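Member of s1p family of ribosomal proteins (Pyrococcus furiosus, PDB 5YH1) probably acts as an exonuclease that binds nucleic acid, this chain being the manganese-binding DHH portion of a longer protein. Local coordinates at residues 28-34 / 235-239; 161-165 / 195-199. All coordinates share one frame; numbering follows the deposited sequence.

Contact 1 of 2, residues 28-34 / 235-239; sequences LVKSEVL and EFYQY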
ATOM      1  N   LEU A  28      -0.862  19.887 -35.963  1.00 30.74           N
ATOM      2  CA  LEU A  28      -1.997  20.765 -35.659  1.00 30.29           C
ATOM      3  C   LEU A  28      -1.616  22.240 -35.629  1.00 29.50           C
ATOM      4  O   LEU A  28      -2.485  23.104 -35.683  1.00 28.65           O
ATOM      5  CB  LEU A  28      -2.614  20.388 -34.313  1.00 30.47           C
ATOM      6  CG  LEU A  28      -3.337  19.050 -34.270  1.00 31.46           C
ATOM      7  CD1 LEU A  28      -3.610  18.650 -32.823  1.00 31.98           C
ATOM      8  CD2 LEU A  28      -4.632  19.119 -35.063  1.00 31.85           C
ATOM      9  N   VAL A  29      -0.318  22.503 -35.532  1.00 29.53           N
ATOM     10  CA  VAL A  29       0.227  23.844 -35.386  1.00 30.01           C
ATOM     11  C   VAL A  29       1.486  23.954 -36.243  1.00 32.26           C
ATOM     12  O   VAL A  29       2.025  22.927 -36.667  1.00 31.62           O
ATOM     13  CB  VAL A  29       0.629  24.116 -33.922  1.00 30.07           C
ATOM     14  CG1 VAL A  29      -0.573  23.964 -32.999  1.00 30.66           C
ATOM     15  CG2 VAL A  29       1.751  23.182 -33.482  1.00 30.12           C
ATOM     16  N   LYS A  30       1.963  25.182 -36.465  1.00 33.90           N
ATOM     17  CA  LYS A  30       3.250  25.419 -37.126  1.00 35.38           C
ATOM     18  C   LYS A  30       4.364  25.347 -36.098  1.00 33.25           C
ATOM     19  O   LYS A  30       4.269  25.960 -35.035  1.00 31.69           O
ATOM     20  CB  LYS A  30       3.311  26.800 -37.808  1.00 40.96           C
ATOM     21  CG  LYS A  30       2.071  27.194 -38.604  1.00 47.30           C
ATOM     22  CD  LYS A  30       2.432  27.867 -39.931  1.00 54.56           C
ATOM     23  CE  LYS A  30       1.347  28.824 -40.421  1.00 56.25           C
ATOM     24  NZ  LYS A  30       1.541  30.203 -39.887  1.00 59.20           N
ATOM     25  N   SER A  31       5.433  24.626 -36.426  1.00 30.84           N
ATOM     26  CA  SER A  31       6.520  24.396 -35.486  1.00 31.48           C
ATOM     27  C   SER A  31       7.720  23.772 -36.194  1.00 33.79           C
ATOM     28  O   SER A  31       7.623  22.664 -36.717  1.00 33.02           O
ATOM     29  CB  SER A  31       6.061  23.437 -34.373  1.00 31.31           C
ATOM     30  OG  SER A  31       7.140  23.075 -33.520  1.00 28.88           O
ATOM     31  N   GLU A  32       8.846  24.472 -36.194  1.00 35.90           N
ATOM     32  CA  GLU A  32      10.078  23.917 -36.746  1.00 38.15           C
ATOM     33  C   GLU A  32      10.589  22.752 -35.893  1.00 35.50           C
ATOM     34  O   GLU A  32      11.206  21.817 -36.407  1.00 32.59           O
ATOM     35  CB  GLU A  32      11.145  25.009 -36.872  1.00 42.00           C
ATOM     36  CG  GLU A  32      10.880  25.973 -38.022  1.00 47.73           C
ATOM     37  CD  GLU A  32      11.005  25.295 -39.378  1.00 53.80           C
ATOM     38  OE1 GLU A  32      12.145  24.953 -39.771  1.00 60.84           O
ATOM     39  OE2 GLU A  32       9.962  25.092 -40.044  1.00 56.79           O
ATOM     40  N   VAL A  33      10.320  22.811 -34.593  1.00 34.00           N
ATOM     41  CA  VAL A  33      10.701  21.732 -33.682  1.00 33.04           C
ATOM     42  C   VAL A  33       9.970  20.438 -34.055  1.00 31.00           C
ATOM     43  O   VAL A  33      10.601  19.405 -34.245  1.00 30.37           O
ATOM     44  CB  VAL A  33      10.474  22.123 -32.215  1.00 33.15           C
ATOM     45  CG1 VAL A  33      10.742  20.942 -31.289  1.00 33.73           C
ATOM     46  CG2 VAL A  33      11.394  23.284 -31.855  1.00 33.47           C
ATOM     47  N   LEU A  34       8.654  20.501 -34.210  1.00 29.88           N
ATOM     48  CA  LEU A  34       7.899  19.319 -34.611  1.00 29.10           C
ATOM     49  C   LEU A  34       8.365  18.798 -35.964  1.00 31.53           C
ATOM     50  O   LEU A  34       8.524  17.581 -36.132  1.00 31.04           O
ATOM     51  CB  LEU A  34       6.408  19.597 -34.650  1.00 27.97           C
ATOM     52  CG  LEU A  34       5.743  19.702 -33.278  1.00 28.23           C
ATOM     53  CD1 LEU A  34       4.315  20.185 -33.424  1.00 27.58           C
ATOM     54  CD2 LEU A  34       5.781  18.367 -32.534  1.00 28.61           C
ATOM     55  N   GLU A 235       3.998  27.294 -29.971  1.00 26.40           N
ATOM     56  CA  GLU A 235       3.108  26.174 -30.283  1.00 25.32           C
ATOM     57  C   GLU A 235       1.880  26.158 -29.376  1.00 24.29           C
ATOM     58  O   GLU A 235       0.786  25.829 -29.827  1.00 22.99           O
ATOM     59  CB  GLU A 235       3.842  24.828 -30.154  1.00 26.25           C
ATOM     60  CG  GLU A 235       4.920  24.582 -31.205  1.00 26.11           C
ATOM     61  CD  GLU A 235       6.302  25.044 -30.805  1.00 26.17           C
ATOM     62  OE1 GLU A 235       7.260  24.610 -31.464  1.00 29.21           O
ATOM     63  OE2 GLU A 235       6.459  25.827 -29.855  1.00 25.48           O
ATOM     64  N   PHE A 236       2.068  26.508 -28.103  1.00 24.26           N
ATOM     65  CA  PHE A 236       0.991  26.435 -27.107  1.00 25.99           C
ATOM     66  C   PHE A 236      -0.111  27.427 -27.478  1.00 26.93           C
ATOM     67  O   PHE A 236      -1.301  27.096 -27.463  1.00 26.83           O
ATOM     68  CB  PHE A 236       1.545  26.701 -25.695  1.00 25.78           C
ATOM     69  CG  PHE A 236       0.493  26.896 -24.629  1.00 26.05           C
ATOM     70  CD1 PHE A 236      -0.402  25.882 -24.310  1.00 26.28           C
ATOM     71  CD2 PHE A 236       0.433  28.085 -23.905  1.00 27.40           C
ATOM     72  CE1 PHE A 236      -1.352  26.053 -23.315  1.00 26.38           C
ATOM     73  CE2 PHE A 236      -0.520  28.266 -22.899  1.00 27.80           C
ATOM     74  CZ  PHE A 236      -1.417  27.245 -22.609  1.00 27.44           C
ATOM     75  N   TYR A 237       0.303  28.629 -27.858  1.00 27.30           N
ATOM     76  CA  TYR A 237      -0.652  29.694 -28.147  1.00 27.68           C
ATOM     77  C   TYR A 237      -1.467  29.369 -29.387  1.00 27.07           C
ATOM     78  O   TYR A 237      -2.611  29.777 -29.480  1.00 27.21           O
ATOM     79  CB  TYR A 237       0.060  31.053 -28.205  1.00 27.46           C
ATOM     80  CG  TYR A 237       0.679  31.387 -26.859  1.00 27.23           C
ATOM     81  CD1 TYR A 237      -0.127  31.642 -25.744  1.00 28.40           C
ATOM     82  CD2 TYR A 237       2.054  31.396 -26.682  1.00 27.81           C
ATOM     83  CE1 TYR A 237       0.426  31.924 -24.497  1.00 27.63           C
ATOM     84  CE2 TYR A 237       2.617  31.679 -25.436  1.00 28.88           C
ATOM     85  CZ  TYR A 237       1.794  31.942 -24.353  1.00 28.52           C
ATOM     86  OH  TYR A 237       2.348  32.223 -23.120  1.00 31.22           O
ATOM     87  N   GLN A 238      -0.911  28.570 -30.300  1.00 27.23           N
ATOM     88  CA  GLN A 238      -1.705  28.006 -31.397  1.00 26.07           C
ATOM     89  C   GLN A 238      -2.629  26.890 -30.903  1.00 26.40           C
ATOM     90  O   GLN A 238      -3.800  26.834 -31.288  1.00 26.78           O
ATOM     91  CB  GLN A 238      -0.804  27.456 -32.504  1.00 26.49           C
ATOM     92  CG  GLN A 238       0.078  28.495 -33.195  1.00 26.41           C
ATOM     93  CD  GLN A 238       1.035  27.854 -34.187  1.00 26.12           C
ATOM     94  OE1 GLN A 238       0.619  27.354 -35.240  1.00 26.09           O
ATOM     95  NE2 GLN A 238       2.315  27.852 -33.857  1.00 24.80           N
ATOM     96  N   TYR A 239      -2.095  25.978 -30.086  1.00 26.00           N
ATOM     97  CA  TYR A 239      -2.892  24.848 -29.580  1.00 25.38           C
ATOM     98  C   TYR A 239      -4.149  25.342 -28.841  1.00 25.32           C
ATOM     99  O   TYR A 239      -5.199  24.727 -28.926  1.00 25.31           O
ATOM    100  CB  TYR A 239      -2.059  23.941 -28.654  1.00 24.78           C
ATOM    101  CG  TYR A 239      -1.148  22.945 -29.355  1.00 23.71           C
ATOM    102  CD1 TYR A 239      -1.664  22.004 -30.241  1.00 23.09           C
ATOM    103  CD2 TYR A 239       0.221  22.922 -29.103  1.00 23.95           C
ATOM    104  CE1 TYR A 239      -0.848  21.079 -30.863  1.00 23.35           C
ATOM    105  CE2 TYR A 239       1.054  21.994 -29.727  1.00 24.00           C
ATOM    106  CZ  TYR A 239       0.511  21.074 -30.604  1.00 24.27           C
ATOM    107  OH  TYR A 239       1.322  20.157 -31.245  1.00 24.28           O
TER

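Contact 2 of 2, residues 161-165 / 195-199; sequences IDHHD and YELTA. With MN (manganese (II) ion), chain F.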
ATOM      1  N   ILE A 161       8.432   9.157 -25.228  1.00 24.46           N
ATOM      2  CA  ILE A 161       7.911  10.468 -25.629  1.00 24.53           C
ATOM      3  C   ILE A 161       7.989  11.386 -24.400  1.00 24.99           C
ATOM      4  O   ILE A 161       7.165  11.300 -23.490  1.00 24.71           O
ATOM      5  CB  ILE A 161       6.453  10.379 -26.118  1.00 24.58           C
ATOM      6  CG1 ILE A 161       6.338   9.417 -27.305  1.00 25.28           C
ATOM      7  CG2 ILE A 161       5.939  11.757 -26.514  1.00 25.18           C
ATOM      8  CD1 ILE A 161       4.921   8.997 -27.625  1.00 25.69           C
ATOM      9  N   ASP A 162       8.995  12.249 -24.365  1.00 24.22           N
ATOM     10  CA  ASP A 162       9.286  13.048 -23.190  1.00 24.93           C
ATOM     11  C   ASP A 162       9.827  14.420 -23.617  1.00 25.02           C
ATOM     12  O   ASP A 162      10.177  14.624 -24.781  1.00 25.49           O
ATOM     13  CB  ASP A 162      10.291  12.282 -22.317  1.00 25.20           C
ATOM     14  CG  ASP A 162      10.398  12.821 -20.907  1.00 25.54           C
ATOM     15  OD1 ASP A 162       9.586  13.701 -20.520  1.00 24.35           O
ATOM     16  OD2 ASP A 162      11.317  12.357 -20.176  1.00 25.71           O
ATOM     17  N   HIS A 163       9.875  15.365 -22.682  1.00 25.88           N
ATOM     18  CA  HIS A 163      10.395  16.716 -22.964  1.00 26.30           C
ATOM     19  C   HIS A 163      11.314  17.254 -21.867  1.00 27.05           C
ATOM     20  O   HIS A 163      11.582  18.463 -21.814  1.00 28.13           O
ATOM     21  CB  HIS A 163       9.237  17.694 -23.221  1.00 26.48           C
ATOM     22  CG  HIS A 163       8.357  17.909 -22.035  1.00 27.99           C
ATOM     23  ND1 HIS A 163       8.155  19.151 -21.471  1.00 29.09           N
ATOM     24  CD2 HIS A 163       7.642  17.037 -21.288  1.00 27.68           C
ATOM     25  CE1 HIS A 163       7.339  19.033 -20.438  1.00 28.46           C
ATOM     26  NE2 HIS A 163       7.014  17.762 -20.311  1.00 28.12           N
ATOM     27  N   HIS A 164      11.810  16.353 -21.016  1.00 27.09           N
ATOM     28  CA  HIS A 164      12.846  16.680 -20.043  1.00 27.85           C
ATOM     29  C   HIS A 164      14.209  16.507 -20.684  1.00 28.79           C
ATOM     30  O   HIS A 164      14.370  15.722 -21.627  1.00 29.04           O
ATOM     31  CB  HIS A 164      12.711  15.800 -18.797  1.00 27.18           C
ATOM     32  CG  HIS A 164      11.410  15.990 -18.087  1.00 27.52           C
ATOM     33  ND1 HIS A 164      10.252  15.347 -18.473  1.00 27.14           N
ATOM     34  CD2 HIS A 164      11.069  16.798 -17.056  1.00 26.73           C
ATOM     35  CE1 HIS A 164       9.258  15.737 -17.695  1.00 27.13           C
ATOM     36  NE2 HIS A 164       9.727  16.618 -16.829  1.00 27.26           N
ATOM     37  N   ASP A 165      15.183  17.243 -20.163  1.00 30.56           N
ATOM     38  CA  ASP A 165      16.544  17.243 -20.695  1.00 33.45           C
ATOM     39  C   ASP A 165      17.247  15.907 -20.411  1.00 33.15           C
ATOM     40  O   ASP A 165      17.415  15.534 -19.256  1.00 31.86           O
ATOM     41  CB  ASP A 165      17.337  18.406 -20.074  1.00 34.82           C
ATOM     42  CG  ASP A 165      18.763  18.524 -20.620  1.00 37.52           C
ATOM     43  OD1 ASP A 165      19.118  17.878 -21.635  1.00 35.80           O
ATOM     44  OD2 ASP A 165      19.541  19.279 -20.011  1.00 42.28           O
ATOM     45  N   TYR A 195      11.985  22.765 -23.371  1.00 29.62           N
ATOM     46  CA  TYR A 195      11.056  22.074 -22.469  1.00 30.39           C
ATOM     47  C   TYR A 195       9.596  22.429 -22.720  1.00 30.24           C
ATOM     48  O   TYR A 195       8.700  21.652 -22.400  1.00 29.84           O
ATOM     49  CB  TYR A 195      11.416  22.445 -21.020  1.00 32.62           C
ATOM     50  CG  TYR A 195      10.448  21.953 -19.959  1.00 36.39           C
ATOM     51  CD1 TYR A 195      10.560  20.670 -19.426  1.00 37.26           C
ATOM     52  CD2 TYR A 195       9.422  22.775 -19.477  1.00 37.05           C
ATOM     53  CE1 TYR A 195       9.683  20.214 -18.448  1.00 38.33           C
ATOM     54  CE2 TYR A 195       8.536  22.323 -18.504  1.00 37.28           C
ATOM     55  CZ  TYR A 195       8.678  21.044 -17.985  1.00 38.27           C
ATOM     56  OH  TYR A 195       7.816  20.576 -17.018  1.00 37.41           O
ATOM     57  N   GLU A 196       9.355  23.607 -23.285  1.00 29.88           N
ATOM     58  CA  GLU A 196       8.007  24.145 -23.379  1.00 30.03           C
ATOM     59  C   GLU A 196       7.127  23.442 -24.412  1.00 27.28           C
ATOM     60  O   GLU A 196       5.926  23.663 -24.443  1.00 25.96           O
ATOM     61  CB  GLU A 196       8.042  25.653 -23.634  1.00 32.94           C
ATOM     62  CG  GLU A 196       8.865  26.080 -24.843  1.00 35.82           C
ATOM     63  CD  GLU A 196      10.259  26.571 -24.462  1.00 38.27           C
ATOM     64  OE1 GLU A 196      10.578  27.728 -24.813  1.00 40.01           O
ATOM     65  OE2 GLU A 196      11.024  25.812 -23.811  1.00 38.67           O
ATOM     66  N   LEU A 197       7.712  22.597 -25.251  1.00 25.66           N
ATOM     67  CA  LEU A 197       6.914  21.670 -26.063  1.00 25.28           C
ATOM     68  C   LEU A 197       6.708  20.395 -25.235  1.00 26.17           C
ATOM     69  O   LEU A 197       7.603  19.540 -25.140  1.00 24.58           O
ATOM     70  CB  LEU A 197       7.610  21.368 -27.391  1.00 25.01           C
ATOM     71  CG  LEU A 197       6.820  20.567 -28.421  1.00 25.22           C
ATOM     72  CD1 LEU A 197       5.578  21.307 -28.887  1.00 25.46           C
ATOM     73  CD2 LEU A 197       7.722  20.236 -29.592  1.00 26.72           C
ATOM     74  N   THR A 198       5.524  20.280 -24.637  1.00 25.93           N
ATOM     75  CA  THR A 198       5.292  19.318 -23.554  1.00 25.57           C
ATOM     76  C   THR A 198       4.829  17.950 -24.046  1.00 25.10           C
ATOM     77  O   THR A 198       4.465  17.773 -25.213  1.00 25.43           O
ATOM     78  CB  THR A 198       4.255  19.870 -22.550  1.00 25.41           C
ATOM     79  OG1 THR A 198       2.940  19.803 -23.111  1.00 24.95           O
ATOM     80  CG2 THR A 198       4.580  21.309 -22.193  1.00 25.65           C
ATOM     81  N   ALA A 199       4.808  16.983 -23.136  1.00 25.69           N
ATOM     82  CA  ALA A 199       4.514  15.590 -23.504  1.00 24.54           C
ATOM     83  C   ALA A 199       3.137  15.437 -24.116  1.00 23.65           C
ATOM     84  O   ALA A 199       2.957  14.664 -25.052  1.00 23.39           O
ATOM     85  CB  ALA A 199       4.662  14.675 -22.297  1.00 24.15           C
TER
HETATM   86 MN    MN F 805       5.370  17.404 -18.611  1.00 42.69          MN
HETATM   87  O   HOH W   1       6.831  18.116 -17.090  1.00 34.42           O
HETATM   88  O   HOH W   2       4.300  16.910 -16.792  1.00 30.46           O

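Contact 1 of 2, residues 28-34 / 235-239
The extended backbone of 29-31, leading into helix 32-53, runs past one side of helix 234-245, and V29 and Q238 make the closest approach of the two backbones, with CA atoms 6.1 Å apart. The Q238 carboxamide pairs with both the backbone N and the backbone O of K30. Its OE1 accepts from K30 N at 2.8 Å and 166°, with the donor tilted from the carbonyl plane, while its NE2 gives to K30 O at 3.0 Å on an in-plane lone pair. Next to this pair V29 sets CG1, anti to its carbonyl carbon (chi1 -59°), over the centre of one face of Y239, a CH-pi contact 3.6 Å from V29 CG1 to the ring centroid. V29 CG2, between the backbone N and the carbonyl carbon, reaches toward Y239 CZ and OH. Nearer the helix start, S31 OG donates to E235 OE1 at 2.6 Å, on the anti lone pair, and accepts from L34 N at 3.1 Å as the N-cap of helix 32-53. E235 OE2 and Y239 OH are bonded in turn to Y194 and E205. The N-cap hydroxyl thus has both roles filled, and the two hydrogen bonds to K30 together fix the rotation of the Q238 carboxamide.

Contact 2 of 2, residues 161-165 / 195-199
The manganese site of the DHH domain is where these two loops meet: H163, just beyond strand 158-161, binds the metal, and 195-199, leading into helix 199-210, wraps its imidazole. H163 NE2 lies 2.4 Å from the manganese, whose other ligands are two waters and the carboxylates of D67, D137 and D229. The other ring nitrogen, ND1, donates to Y195 O at 2.7 Å, on a lone pair in the carbonyl plane and close to the imidazole plane. A chi1 of 65°, placing CG between the backbone N and the carbonyl carbon, turns the H163 ring toward 195-199. Over the centre of one face sits T198 CA, a CH-pi contact 3.6 Å from the ring centroid, with A199 N above the rim; T198 OG1 and A199 N bond to D67, a fellow ligand. Y195 presents a face to H163 CE1, which lies 3.3 Å from Y195 CE1, the two ring planes inclined at 31°. The edge of Y195 meets the face of H164 at 71°, and Y195 OH is 2.7 Å from water 1, itself a metal ligand. H164 is held at its edge, its ND1 donating in the ring plane to D162 OD1 at 2.7 Å on the syn side; that oxygen also accepts from H163 N. An alanine in place of Y195 would be likely to leave water 1 without its hydroxyl partner and open a gap beside both imidazoles. Donation from ND1 to a backbone carbonyl is consistent with NE2 presenting its lone pair to the metal, and the same bond, with T198 over the face, restrains the ring's rotation about CB-CG.

In the fold
After helix 2-20 the chain passes through 28-34, one side of contact 1, into helix 32-53 and then builds four strands of the parallel sheet. Contact 2 follows from the end of strand 158-161 and closes a short loop, which holds the fifth strand, 183-185, back to 195-199, at the start of helix 199-210. Contact 1 is completed only after helix 221-229, at 235-239, so the smaller loop lies wholly within the larger one. Their centres are 14 Å apart and they touch through L197, whose CD2 lies 3.5 Å from V33 CG1 and whose CD1 packs on E235 CG. Contact 1 ties the N-terminal part to helix 234-245, while contact 2 joins the C-terminal end of strand 158-161 to the start of helix 199-210.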